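Local coordinates for adhesion and penetration protein autotransporter (Haemophilus influenzae, PDB 3SYJ) that promotes adherence and invasion by directly binding to a host cell structure, self-associates, and probably acts as a serine protease, here as its passenger domain, at residues K417-G422 against N442-S447; I432-A437 against Q459-K464; N376-G381 against N397-D402. All coordinates share one frame; numbering follows the deposited sequence.

Interaction 1: residues K417-G422 against N442-S447; sequences KGENKG and NKQAFS
Gly418 and Gln444 join two loops on successive coils of the beta-helix of the Hap passenger domain. Residues 417-422 lead into strand 423-427. The loop of residues 442-447 leads into its parallel neighbour, strand 449-452.

Three backbone hydrogen bonds hold the loops together. Gln444 N donates to Gly418 O, and Asn420 N donates to Gln444 O (3.0 Å), so Glu419 and Gln444 form a single bridge. Further on, Ser447 N donates to Gly422 O (2.9 Å). Gly418 CA also makes a CA-H...O contact with Asn442 O.

Asn420 supplies the main side-chain bond. Its CG is anti to the backbone N (chi1 172°), and ND2 meets Ala445 O at 2.8 Å. The acceptor lies in the amide plane, and the bond is nearly straight (168°). OD1 accepts from Gly422 N at 3.1 Å, which makes an Asx turn, and also from Gly398 N of the preceding coil. OD1 is gripped by two N-H groups and ND2 by one acceptor, which fixes the rotation of this buried amide.

The Phe446 ring meets polar atoms. Its CD1 lies 3.1 Å from Asn420 ND2, with amide and ring planes 73° apart. Gly422 O sits at the ring edge, in plane. Beyond the contact, Phe446 packs on Ile424 and Leu433.

Ser447 closes the end of the contact: its OG donates to Lys421 O at 3.0 Å, approaching from above the carbonyl plane.

Interaction 2: residues I432-A437 against Q459-K464; sequences ILEQQA and QLNDDK
Ile432 and Gln459 pair in parallel, as do Leu433 and Leu460, where strands 430-433 and 455-460 run out into loops. These are stacked strands of neighbouring beta-helix coils. The touching parts run 28° apart. Leu433 N donates to Gln459 O at 2.9 Å, nearly along the C=O axis. Leu433 O then accepts from Asn461 N at 3.1 Å. One residue thus uses both its N-H and its carbonyl on the next coil. Ile432 CA adds a CA-H...O contact to Gln459 O.

On the buried side leucine stacks on leucine; on the other, Ile432 lies beside Gln459. Leu433 and Leu460 lie side by side and point the same way. Leu433 CD1 meets Leu460 CD2 at 3.8 Å. In both, CG is anti to the carbonyl carbon (chi1 -55° and -51°), so the two chains start out alike.

On the partly exposed side, Ile432 runs alongside the extended Gln459 chain. Its CD1 touches Gln459 NE2 at 3.7 Å, while Gln459 OE1 accepts from Lys430. The other branch of Ile432, CG2, packs on Asn461 CG at 3.4 Å. Glu434 CG lies against Asn461 O and CB.

Past the strands the backbones draw apart, and a water lies between Gln435 O and Asp462 OD2. Its distances are very short, so the details of this bridge are doubtful. Asp462 OD2 is also paired with Lys443 in a salt bridge.

The contact changes character along its length. Parallel backbone bonds and stacked leucines join the strand ends of two coils, with the leucines on the buried side. Beyond them the link is polar. The lysine probably offsets the negative charge of Asp462, which has Glu434 OE2 about 6.1 Å from its OD2.

Interaction 3: residues N376-G381 against N397-D402; sequences NQTWQG and NGVEHD
Gln380 reaches from strand 379-380 across to Val399 and Asp402 on the next coil of the beta-helix. Its CB lies 4.1 Å from Val399 CG2. CG is anti to the backbone N (chi1 -170°) and comes within 3.4 Å of Asp402 OD1. CD lies 3.7 Å from the same oxygen, Asp402 OD1. OE1 touches Val399 CG2 at 3.9 Å. NE2, at the tip, donates to Asp402 OD1 (3.1 Å, 160°). The bond lies in the amide plane of Gln380 but meets the carboxylate from above its plane. The two planes are 88° apart.

Asp402 OD1 also forms a salt bridge with Lys123, which probably stabilises its negative charge. A type II turn from Val399 to Asp402 brings both partners of Gln380 to the same side chain.

At the other end, Trp379 N donates to Asn397 O at 3.2 Å. Thr378 packs beside this bond, with CG2 near Gly398 O and OG1 near Val399 CG2. Trp379 NE1 bonds Gln358 OE1, outside this contact. Where the backbones part, a water takes over: it donates to Gln377 O and accepts from Asn397 N at 2.8 Å.

Overall arrangement
From the N terminus, interaction 3 comes first. It joins the strand 379-380 region to the loop before strand 403-407 and closes a loop of 15 residues. Interaction 1 opens next, in the loop before strand 423-427. Interaction 2 opens inside it, on strand 430-433. Interaction 1 then closes before strand 449-452, and interaction 2 closes at the end of strand 455-460, so these two cross. Interaction 3 stands in series with both. Gly418 N, probably hydrogen-bonded to Gln436 O, ties interaction 1 to interaction 2, and Lys421 packing on Glu400 joins it to interaction 3. Together they link successive coils of the beta-helix, away from the probable protease site.

Interaction 1: residues K417-G422 against N442-S447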
ATOM      1  N   LYS A 417     -58.512 -22.287   0.112  1.00 17.73           N
ATOM      2  CA  LYS A 417     -59.046 -21.102   0.778  1.00 23.24           C
ATOM      3  C   LYS A 417     -59.283 -21.298   2.257  1.00 22.79           C
ATOM      4  O   LYS A 417     -59.814 -22.323   2.686  1.00 20.71           O
ATOM      5  CB  LYS A 417     -60.354 -20.635   0.123  1.00 26.18           C
ATOM      6  CG  LYS A 417     -60.152 -19.767  -1.120  1.00 33.18           C
ATOM      7  CD  LYS A 417     -61.475 -19.245  -1.684  1.00 36.55           C
ATOM      8  CE  LYS A 417     -62.167 -18.288  -0.720  1.00 42.81           C
ATOM      9  NZ  LYS A 417     -63.355 -17.621  -1.345  1.00 50.95           N
ATOM     10  N   GLY A 418     -58.904 -20.287   3.029  1.00 19.19           N
ATOM     11  CA  GLY A 418     -59.193 -20.256   4.445  1.00 21.49           C
ATOM     12  C   GLY A 418     -58.137 -20.912   5.310  1.00 23.00           C
ATOM     13  O   GLY A 418     -56.967 -21.013   4.936  1.00 21.63           O
ATOM     14  N   GLU A 419     -58.566 -21.357   6.482  1.00 19.66           N
ATOM     15  CA  GLU A 419     -57.673 -22.000   7.435  1.00 21.81           C
ATOM     16  C   GLU A 419     -57.699 -23.500   7.234  1.00 18.23           C
ATOM     17  O   GLU A 419     -58.655 -24.165   7.622  1.00 21.56           O
ATOM     18  CB  GLU A 419     -58.110 -21.679   8.861  1.00 24.27           C
ATOM     19  CG  GLU A 419     -57.484 -22.577   9.912  1.00 30.10           C
ATOM     20  CD  GLU A 419     -58.135 -22.420  11.274  1.00 40.83           C
ATOM     21  OE1 GLU A 419     -59.104 -21.634  11.386  1.00 46.67           O
ATOM     22  OE2 GLU A 419     -57.682 -23.085  12.233  1.00 42.96           O
ATOM     23  N   ASN A 420     -56.656 -24.039   6.613  1.00 21.99           N
ATOM     24  CA  ASN A 420     -56.540 -25.482   6.494  1.00 17.34           C
ATOM     25  C   ASN A 420     -56.106 -26.035   7.830  1.00 18.01           C
ATOM     26  O   ASN A 420     -55.118 -25.580   8.414  1.00 18.36           O
ATOM     27  CB  ASN A 420     -55.533 -25.881   5.425  1.00 15.83           C
ATOM     28  CG  ASN A 420     -55.265 -27.375   5.414  1.00 16.70           C
ATOM     29  OD1 ASN A 420     -56.167 -28.184   5.648  1.00 16.49           O
ATOM     30  ND2 ASN A 420     -54.021 -27.750   5.142  1.00 16.52           N
ATOM     31  N   LYS A 421     -56.845 -27.004   8.339  1.00 17.14           N
ATOM     32  CA  LYS A 421     -56.509 -27.525   9.648  1.00 20.54           C
ATOM     33  C   LYS A 421     -55.597 -28.757   9.588  1.00 24.68           C
ATOM     34  O   LYS A 421     -55.036 -29.165  10.603  1.00 25.04           O
ATOM     35  CB  LYS A 421     -57.766 -27.761  10.479  1.00 25.96           C
ATOM     36  CG  LYS A 421     -58.129 -26.563  11.342  1.00 33.32           C
ATOM     37  CD  LYS A 421     -59.491 -26.721  11.981  1.00 36.12           C
ATOM     38  CE  LYS A 421     -60.594 -26.561  10.944  1.00 50.18           C
ATOM     39  NZ  LYS A 421     -61.943 -26.512  11.574  1.00 55.67           N
ATOM     40  N   GLY A 422     -55.427 -29.324   8.393  1.00 22.33           N
ATOM     41  CA  GLY A 422     -54.505 -30.429   8.206  1.00 18.32           C
ATOM     42  C   GLY A 422     -53.065 -29.951   8.262  1.00 19.87           C
ATOM     43  O   GLY A 422     -52.788 -28.755   8.127  1.00 18.68           O
ATOM     44  N   ASN A 442     -59.578 -15.432   7.226  1.00 21.47           N
ATOM     45  CA  ASN A 442     -58.726 -16.541   7.665  1.00 23.61           C
ATOM     46  C   ASN A 442     -57.835 -17.066   6.551  1.00 20.41           C
ATOM     47  O   ASN A 442     -58.301 -17.283   5.435  1.00 27.07           O
ATOM     48  CB  ASN A 442     -59.590 -17.699   8.164  1.00 22.75           C
ATOM     49  CG  ASN A 442     -60.605 -17.258   9.185  1.00 28.69           C
ATOM     50  OD1 ASN A 442     -60.267 -16.556  10.139  1.00 26.90           O
ATOM     51  ND2 ASN A 442     -61.864 -17.662   8.992  1.00 27.72           N
ATOM     52  N   LYS A 443     -56.566 -17.302   6.865  1.00 20.12           N
ATOM     53  CA  LYS A 443     -55.600 -17.819   5.896  1.00 19.11           C
ATOM     54  C   LYS A 443     -54.515 -18.636   6.598  1.00 22.79           C
ATOM     55  O   LYS A 443     -53.771 -18.109   7.428  1.00 18.94           O
ATOM     56  CB  LYS A 443     -54.954 -16.663   5.131  1.00 20.86           C
ATOM     57  CG  LYS A 443     -54.029 -17.096   3.996  1.00 25.95           C
ATOM     58  CD  LYS A 443     -53.526 -15.890   3.206  1.00 22.99           C
ATOM     59  CE  LYS A 443     -52.663 -14.992   4.075  1.00 23.21           C
ATOM     60  NZ  LYS A 443     -51.981 -13.939   3.283  1.00 21.01           N
ATOM     61  N   GLN A 444     -54.434 -19.923   6.270  1.00 20.86           N
ATOM     62  CA  GLN A 444     -53.411 -20.811   6.833  1.00 16.68           C
ATOM     63  C   GLN A 444     -53.203 -22.012   5.924  1.00 16.72           C
ATOM     64  O   GLN A 444     -54.154 -22.738   5.619  1.00 18.75           O
ATOM     65  CB  GLN A 444     -53.798 -21.276   8.237  1.00 18.31           C
ATOM     66  CG  GLN A 444     -52.885 -22.355   8.817  1.00 20.14           C
ATOM     67  CD  GLN A 444     -53.296 -22.776  10.218  1.00 21.50           C
ATOM     68  OE1 GLN A 444     -53.980 -23.785  10.405  1.00 22.86           O
ATOM     69  NE2 GLN A 444     -52.900 -21.992  11.207  1.00 16.87           N
ATOM     70  N   ALA A 445     -51.966 -22.212   5.479  1.00 16.87           N
ATOM     71  CA  ALA A 445     -51.663 -23.305   4.558  1.00 16.26           C
ATOM     72  C   ALA A 445     -51.753 -24.670   5.227  1.00 14.81           C
ATOM     73  O   ALA A 445     -52.342 -25.596   4.681  1.00 15.83           O
ATOM     74  CB  ALA A 445     -50.299 -23.104   3.935  1.00 18.07           C
ATOM     75  N   PHE A 446     -51.162 -24.781   6.414  1.00 18.08           N
ATOM     76  CA  PHE A 446     -51.192 -26.014   7.201  1.00 16.31           C
ATOM     77  C   PHE A 446     -51.060 -25.683   8.686  1.00 16.80           C
ATOM     78  O   PHE A 446     -50.476 -24.665   9.051  1.00 16.54           O
ATOM     79  CB  PHE A 446     -50.072 -26.970   6.771  1.00 13.25           C
ATOM     80  CG  PHE A 446     -50.146 -27.389   5.325  1.00 12.70           C
ATOM     81  CD1 PHE A 446     -50.983 -28.425   4.927  1.00 15.51           C
ATOM     82  CD2 PHE A 446     -49.379 -26.748   4.367  1.00 10.42           C
ATOM     83  CE1 PHE A 446     -51.052 -28.814   3.595  1.00 16.62           C
ATOM     84  CE2 PHE A 446     -49.448 -27.119   3.037  1.00 12.66           C
ATOM     85  CZ  PHE A 446     -50.283 -28.156   2.649  1.00 14.50           C
ATOM     86  N   SER A 447     -51.606 -26.532   9.544  1.00 17.62           N
ATOM     87  CA  SER A 447     -51.484 -26.306  10.978  1.00 22.87           C
ATOM     88  C   SER A 447     -50.084 -26.673  11.460  1.00 21.96           C
ATOM     89  O   SER A 447     -49.706 -26.360  12.583  1.00 30.42           O
ATOM     90  CB  SER A 447     -52.514 -27.131  11.736  1.00 21.10           C
ATOM     91  OG  SER A 447     -52.300 -28.506  11.493  1.00 24.14           O
TER

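Interaction 2: residues I432-A437 against Q459-K464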
ATOM      1  N   ILE A 432     -45.228 -25.304  -2.826  1.00 13.39           N
ATOM      2  CA  ILE A 432     -45.331 -23.851  -2.790  1.00 14.85           C
ATOM      3  C   ILE A 432     -46.548 -23.485  -1.953  1.00 14.33           C
ATOM      4  O   ILE A 432     -47.639 -24.006  -2.180  1.00 15.87           O
ATOM      5  CB  ILE A 432     -45.492 -23.265  -4.208  1.00 15.21           C
ATOM      6  CG1 ILE A 432     -44.287 -23.639  -5.079  1.00 16.41           C
ATOM      7  CG2 ILE A 432     -45.666 -21.769  -4.144  1.00 14.99           C
ATOM      8  CD1 ILE A 432     -44.438 -23.249  -6.542  1.00 16.35           C
ATOM      9  N   LEU A 433     -46.357 -22.607  -0.975  1.00 13.73           N
ATOM     10  CA  LEU A 433     -47.451 -22.181  -0.113  1.00 16.81           C
ATOM     11  C   LEU A 433     -48.056 -20.882  -0.604  1.00 16.35           C
ATOM     12  O   LEU A 433     -47.405 -19.838  -0.578  1.00 13.66           O
ATOM     13  CB  LEU A 433     -46.967 -21.985   1.320  1.00 15.53           C
ATOM     14  CG  LEU A 433     -46.273 -23.186   1.963  1.00 16.22           C
ATOM     15  CD1 LEU A 433     -45.820 -22.822   3.368  1.00 12.29           C
ATOM     16  CD2 LEU A 433     -47.219 -24.384   1.971  1.00 10.98           C
ATOM     17  N   GLU A 434     -49.307 -20.953  -1.048  1.00 18.26           N
ATOM     18  CA  GLU A 434     -50.055 -19.753  -1.401  1.00 21.84           C
ATOM     19  C   GLU A 434     -51.544 -19.870  -1.063  1.00 20.08           C
ATOM     20  O   GLU A 434     -52.392 -19.605  -1.913  1.00 22.13           O
ATOM     21  CB  GLU A 434     -49.872 -19.411  -2.893  1.00 20.46           C
ATOM     22  CG  GLU A 434     -49.964 -17.910  -3.181  1.00 23.70           C
ATOM     23  CD  GLU A 434     -49.901 -17.557  -4.657  1.00 28.21           C
ATOM     24  OE1 GLU A 434     -49.572 -18.433  -5.482  1.00 32.40           O
ATOM     25  OE2 GLU A 434     -50.186 -16.388  -4.991  1.00 34.60           O
ATOM     26  N   GLN A 435     -51.866 -20.268   0.168  1.00 18.40           N
ATOM     27  CA  GLN A 435     -53.262 -20.295   0.599  1.00 20.98           C
ATOM     28  C   GLN A 435     -53.861 -18.924   0.398  1.00 22.26           C
ATOM     29  O   GLN A 435     -53.196 -17.918   0.650  1.00 23.45           O
ATOM     30  CB  GLN A 435     -53.397 -20.632   2.084  1.00 19.69           C
ATOM     31  CG  GLN A 435     -53.390 -22.090   2.412  1.00 26.15           C
ATOM     32  CD  GLN A 435     -54.691 -22.789   2.108  1.00 16.89           C
ATOM     33  OE1 GLN A 435     -55.706 -22.602   2.782  1.00 17.85           O
ATOM     34  NE2 GLN A 435     -54.655 -23.632   1.108  1.00 17.13           N
ATOM     35  N   GLN A 436     -55.120 -18.899  -0.030  1.00 19.44           N
ATOM     36  CA  GLN A 436     -55.890 -17.665  -0.141  1.00 21.93           C
ATOM     37  C   GLN A 436     -56.751 -17.464   1.098  1.00 19.64           C
ATOM     38  O   GLN A 436     -57.305 -18.421   1.636  1.00 19.76           O
ATOM     39  CB  GLN A 436     -56.824 -17.730  -1.345  1.00 22.70           C
ATOM     40  CG  GLN A 436     -56.267 -18.423  -2.568  1.00 31.01           C
ATOM     41  CD  GLN A 436     -55.309 -17.553  -3.350  1.00 37.72           C
ATOM     42  OE1 GLN A 436     -54.186 -17.295  -2.913  1.00 35.51           O
ATOM     43  NE2 GLN A 436     -55.744 -17.106  -4.524  1.00 40.51           N
ATOM     44  N   ALA A 437     -56.887 -16.215   1.532  1.00 22.21           N
ATOM     45  CA  ALA A 437     -57.800 -15.878   2.619  1.00 22.73           C
ATOM     46  C   ALA A 437     -59.227 -16.261   2.241  1.00 22.87           C
ATOM     47  O   ALA A 437     -59.591 -16.218   1.074  1.00 24.05           O
ATOM     48  CB  ALA A 437     -57.723 -14.392   2.931  1.00 21.53           C
ATOM     49  N   GLN A 459     -41.491 -23.580  -0.530  1.00 18.02           N
ATOM     50  CA  GLN A 459     -41.287 -22.255  -1.109  1.00 18.61           C
ATOM     51  C   GLN A 459     -42.456 -21.342  -0.734  1.00 16.00           C
ATOM     52  O   GLN A 459     -43.622 -21.727  -0.863  1.00 14.70           O
ATOM     53  CB  GLN A 459     -41.160 -22.366  -2.633  1.00 16.60           C
ATOM     54  CG  GLN A 459     -41.156 -21.047  -3.395  1.00 13.77           C
ATOM     55  CD  GLN A 459     -41.154 -21.266  -4.898  1.00 18.35           C
ATOM     56  OE1 GLN A 459     -40.371 -22.057  -5.417  1.00 18.05           O
ATOM     57  NE2 GLN A 459     -42.041 -20.571  -5.605  1.00 19.23           N
ATOM     58  N   LEU A 460     -42.141 -20.142  -0.260  1.00 15.59           N
ATOM     59  CA  LEU A 460     -43.168 -19.205   0.186  1.00 17.46           C
ATOM     60  C   LEU A 460     -43.573 -18.260  -0.943  1.00 17.09           C
ATOM     61  O   LEU A 460     -42.742 -17.520  -1.475  1.00 16.90           O
ATOM     62  CB  LEU A 460     -42.666 -18.388   1.384  1.00 11.65           C
ATOM     63  CG  LEU A 460     -42.078 -19.160   2.568  1.00 17.77           C
ATOM     64  CD1 LEU A 460     -41.776 -18.223   3.741  1.00 16.25           C
ATOM     65  CD2 LEU A 460     -43.022 -20.270   2.994  1.00 11.24           C
ATOM     66  N   ASN A 461     -44.852 -18.282  -1.300  1.00 17.32           N
ATOM     67  CA  ASN A 461     -45.370 -17.339  -2.280  1.00 17.72           C
ATOM     68  C   ASN A 461     -46.312 -16.315  -1.665  1.00 18.39           C
ATOM     69  O   ASN A 461     -47.056 -15.654  -2.376  1.00 19.28           O
ATOM     70  CB  ASN A 461     -46.056 -18.068  -3.436  1.00 17.18           C
ATOM     71  CG  ASN A 461     -45.083 -18.470  -4.529  1.00 19.60           C
ATOM     72  OD1 ASN A 461     -45.473 -18.652  -5.678  1.00 21.17           O
ATOM     73  ND2 ASN A 461     -43.809 -18.601  -4.176  1.00 16.11           N
ATOM     74  N   ASP A 462     -46.265 -16.180  -0.343  1.00 20.67           N
ATOM     75  CA  ASP A 462     -47.118 -15.226   0.364  1.00 19.31           C
ATOM     76  C   ASP A 462     -46.704 -15.129   1.826  1.00 22.92           C
ATOM     77  O   ASP A 462     -45.921 -15.951   2.316  1.00 22.97           O
ATOM     78  CB  ASP A 462     -48.590 -15.640   0.252  1.00 20.89           C
ATOM     79  CG  ASP A 462     -49.558 -14.534   0.685  1.00 27.21           C
ATOM     80  OD1 ASP A 462     -49.131 -13.373   0.873  1.00 25.73           O
ATOM     81  OD2 ASP A 462     -50.762 -14.832   0.836  1.00 25.70           O
ATOM     82  N   ASP A 463     -47.219 -14.118   2.520  1.00 17.33           N
ATOM     83  CA  ASP A 463     -46.958 -13.967   3.945  1.00 19.75           C
ATOM     84  C   ASP A 463     -48.033 -14.665   4.769  1.00 24.69           C
ATOM     85  O   ASP A 463     -49.086 -15.045   4.251  1.00 19.93           O
ATOM     86  CB  ASP A 463     -46.877 -12.495   4.342  1.00 23.33           C
ATOM     87  CG  ASP A 463     -45.805 -11.745   3.582  1.00 28.30           C
ATOM     88  OD1 ASP A 463     -44.672 -12.259   3.472  1.00 29.38           O
ATOM     89  OD2 ASP A 463     -46.090 -10.634   3.092  1.00 33.96           O
ATOM     90  N   LYS A 464     -47.740 -14.844   6.053  1.00 23.79           N
ATOM     91  CA  LYS A 464     -48.687 -15.395   7.003  1.00 25.03           C
ATOM     92  C   LYS A 464     -49.339 -16.677   6.511  1.00 22.29           C
ATOM     93  O   LYS A 464     -50.559 -16.781   6.489  1.00 25.50           O
ATOM     94  CB  LYS A 464     -49.762 -14.358   7.312  1.00 23.12           C
ATOM     95  CG  LYS A 464     -49.202 -13.051   7.795  1.00 25.99           C
ATOM     96  CD  LYS A 464     -50.238 -12.302   8.603  1.00 35.40           C
ATOM     97  CE  LYS A 464     -49.578 -11.392   9.627  1.00 46.07           C
ATOM     98  NZ  LYS A 464     -50.382 -11.319  10.889  1.00 54.56           N
TER
HETATM   99  O   HOH W   1     -52.798 -15.735  -0.307  1.00 31.94           O

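Interaction 3: residues N376-G381 against N397-D402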
ATOM      1  N   ASN A 376     -66.156 -26.365  -0.709  1.00 28.96           N
ATOM      2  CA  ASN A 376     -65.217 -26.458   0.377  1.00 26.83           C
ATOM      3  C   ASN A 376     -64.881 -27.906   0.645  1.00 23.64           C
ATOM      4  O   ASN A 376     -64.552 -28.285   1.714  1.00 22.46           O
ATOM      5  CB  ASN A 376     -65.776 -25.779   1.607  1.00 31.97           C
ATOM      6  CG  ASN A 376     -67.063 -26.437   2.130  1.00 56.90           C
ATOM      7  OD1 ASN A 376     -67.761 -27.202   1.437  1.00 56.16           O
ATOM      8  ND2 ASN A 376     -67.385 -26.117   3.371  1.00 57.47           N
ATOM      9  N   GLN A 377     -64.997 -28.702  -0.389  1.00 23.42           N
ATOM     10  CA  GLN A 377     -64.693 -30.124  -0.311  1.00 18.52           C
ATOM     11  C   GLN A 377     -63.247 -30.343   0.128  1.00 20.38           C
ATOM     12  O   GLN A 377     -62.349 -29.600  -0.277  1.00 19.50           O
ATOM     13  CB  GLN A 377     -64.958 -30.800  -1.655  1.00 21.82           C
ATOM     14  CG  GLN A 377     -66.436 -30.986  -1.983  1.00 22.68           C
ATOM     15  CD  GLN A 377     -67.085 -29.714  -2.502  1.00 24.72           C
ATOM     16  OE1 GLN A 377     -66.407 -28.817  -2.992  1.00 20.92           O
ATOM     17  NE2 GLN A 377     -68.405 -29.636  -2.394  1.00 27.18           N
ATOM     18  N   THR A 378     -63.030 -31.355   0.964  1.00 22.37           N
ATOM     19  CA  THR A 378     -61.688 -31.683   1.463  1.00 23.42           C
ATOM     20  C   THR A 378     -61.154 -33.010   0.915  1.00 20.69           C
ATOM     21  O   THR A 378     -61.913 -33.818   0.374  1.00 18.51           O
ATOM     22  CB  THR A 378     -61.662 -31.746   3.004  1.00 21.74           C
ATOM     23  OG1 THR A 378     -62.554 -32.771   3.455  1.00 23.48           O
ATOM     24  CG2 THR A 378     -62.080 -30.408   3.605  1.00 18.73           C
ATOM     25  N   TRP A 379     -59.847 -33.229   1.044  1.00 20.25           N
ATOM     26  CA  TRP A 379     -59.261 -34.525   0.693  1.00 20.07           C
ATOM     27  C   TRP A 379     -58.433 -35.104   1.831  1.00 19.56           C
ATOM     28  O   TRP A 379     -57.848 -34.372   2.627  1.00 17.45           O
ATOM     29  CB  TRP A 379     -58.390 -34.447  -0.565  1.00 17.86           C
ATOM     30  CG  TRP A 379     -57.677 -35.754  -0.880  1.00 16.79           C
ATOM     31  CD1 TRP A 379     -58.195 -36.814  -1.564  1.00 17.69           C
ATOM     32  CD2 TRP A 379     -56.330 -36.125  -0.528  1.00 15.86           C
ATOM     33  NE1 TRP A 379     -57.265 -37.824  -1.657  1.00 20.24           N
ATOM     34  CE2 TRP A 379     -56.110 -37.425  -1.036  1.00 20.05           C
ATOM     35  CE3 TRP A 379     -55.295 -35.489   0.169  1.00 17.55           C
ATOM     36  CZ2 TRP A 379     -54.894 -38.106  -0.866  1.00 18.78           C
ATOM     37  CZ3 TRP A 379     -54.082 -36.164   0.334  1.00 19.12           C
ATOM     38  CH2 TRP A 379     -53.897 -37.461  -0.180  1.00 14.53           C
ATOM     39  N   GLN A 380     -58.376 -36.432   1.872  1.00 23.10           N
ATOM     40  CA  GLN A 380     -57.656 -37.171   2.898  1.00 18.60           C
ATOM     41  C   GLN A 380     -57.291 -38.545   2.347  1.00 21.17           C
ATOM     42  O   GLN A 380     -58.162 -39.279   1.872  1.00 21.90           O
ATOM     43  CB  GLN A 380     -58.548 -37.337   4.126  1.00 22.98           C
ATOM     44  CG  GLN A 380     -57.839 -37.882   5.347  1.00 26.88           C
ATOM     45  CD  GLN A 380     -58.759 -38.009   6.543  1.00 28.46           C
ATOM     46  OE1 GLN A 380     -59.980 -38.011   6.404  1.00 25.95           O
ATOM     47  NE2 GLN A 380     -58.171 -38.127   7.728  1.00 36.81           N
ATOM     48  N   GLY A 381     -56.011 -38.896   2.402  1.00 16.69           N
ATOM     49  CA  GLY A 381     -55.554 -40.163   1.863  1.00 16.76           C
ATOM     50  C   GLY A 381     -54.097 -40.439   2.183  1.00 22.37           C
ATOM     51  O   GLY A 381     -53.488 -39.754   3.016  1.00 21.30           O
ATOM     52  N   ASN A 397     -58.592 -28.133   0.662  1.00 17.98           N
ATOM     53  CA  ASN A 397     -58.098 -28.152   2.035  1.00 18.85           C
ATOM     54  C   ASN A 397     -57.941 -29.565   2.588  1.00 15.57           C
ATOM     55  O   ASN A 397     -58.346 -30.541   1.958  1.00 15.46           O
ATOM     56  CB  ASN A 397     -59.013 -27.346   2.951  1.00 18.00           C
ATOM     57  CG  ASN A 397     -58.750 -25.861   2.874  1.00 21.55           C
ATOM     58  OD1 ASN A 397     -59.690 -25.063   2.822  1.00 25.92           O
ATOM     59  ND2 ASN A 397     -57.474 -25.475   2.860  1.00 14.09           N
ATOM     60  N   GLY A 398     -57.369 -29.661   3.781  1.00 15.67           N
ATOM     61  CA  GLY A 398     -57.182 -30.945   4.432  1.00 17.37           C
ATOM     62  C   GLY A 398     -58.096 -31.111   5.633  1.00 21.78           C
ATOM     63  O   GLY A 398     -59.042 -30.347   5.818  1.00 23.17           O
ATOM     64  N   VAL A 399     -57.793 -32.104   6.463  1.00 22.69           N
ATOM     65  CA  VAL A 399     -58.654 -32.493   7.569  1.00 19.58           C
ATOM     66  C   VAL A 399     -57.893 -32.380   8.879  1.00 23.64           C
ATOM     67  O   VAL A 399     -56.719 -32.747   8.946  1.00 18.61           O
ATOM     68  CB  VAL A 399     -59.106 -33.945   7.390  1.00 23.74           C
ATOM     69  CG1 VAL A 399     -59.830 -34.439   8.632  1.00 21.96           C
ATOM     70  CG2 VAL A 399     -59.968 -34.075   6.136  1.00 26.77           C
ATOM     71  N   GLU A 400     -58.559 -31.882   9.918  1.00 25.37           N
ATOM     72  CA  GLU A 400     -57.912 -31.672  11.210  1.00 21.46           C
ATOM     73  C   GLU A 400     -57.350 -32.981  11.761  1.00 20.52           C
ATOM     74  O   GLU A 400     -57.983 -34.028  11.644  1.00 22.75           O
ATOM     75  CB  GLU A 400     -58.889 -31.050  12.206  1.00 21.75           C
ATOM     76  CG  GLU A 400     -58.251 -30.619  13.519  1.00 24.37           C
ATOM     77  CD  GLU A 400     -59.247 -29.963  14.469  1.00 33.74           C
ATOM     78  OE1 GLU A 400     -60.434 -29.845  14.110  1.00 39.69           O
ATOM     79  OE2 GLU A 400     -58.844 -29.559  15.575  1.00 39.89           O
ATOM     80  N   HIS A 401     -56.156 -32.915  12.347  1.00 20.12           N
ATOM     81  CA  HIS A 401     -55.472 -34.090  12.907  1.00 22.36           C
ATOM     82  C   HIS A 401     -55.004 -35.086  11.848  1.00 23.42           C
ATOM     83  O   HIS A 401     -54.682 -36.232  12.164  1.00 24.43           O
ATOM     84  CB  HIS A 401     -56.336 -34.802  13.961  1.00 20.42           C
ATOM     85  CG  HIS A 401     -56.712 -33.929  15.118  1.00 28.43           C
ATOM     86  ND1 HIS A 401     -58.012 -33.788  15.555  1.00 25.35           N
ATOM     87  CD2 HIS A 401     -55.961 -33.125  15.908  1.00 26.90           C
ATOM     88  CE1 HIS A 401     -58.043 -32.947  16.574  1.00 29.22           C
ATOM     89  NE2 HIS A 401     -56.813 -32.527  16.806  1.00 29.77           N
ATOM     90  N   ASP A 402     -54.979 -34.654  10.593  1.00 21.64           N
ATOM     91  CA  ASP A 402     -54.471 -35.494   9.521  1.00 20.86           C
ATOM     92  C   ASP A 402     -53.240 -34.871   8.875  1.00 22.17           C
ATOM     93  O   ASP A 402     -53.209 -33.671   8.608  1.00 18.31           O
ATOM     94  CB  ASP A 402     -55.542 -35.748   8.463  1.00 21.04           C
ATOM     95  CG  ASP A 402     -55.006 -36.529   7.276  1.00 24.98           C
ATOM     96  OD1 ASP A 402     -55.106 -37.777   7.288  1.00 23.08           O
ATOM     97  OD2 ASP A 402     -54.464 -35.900   6.342  1.00 20.71           O
TER
HETATM   98  O   HOH W   2     -61.133 -27.187   0.059  1.00 23.24           O
HETATM   99  O   HOH W   3     -54.074 -36.625   3.716  1.00 19.76           O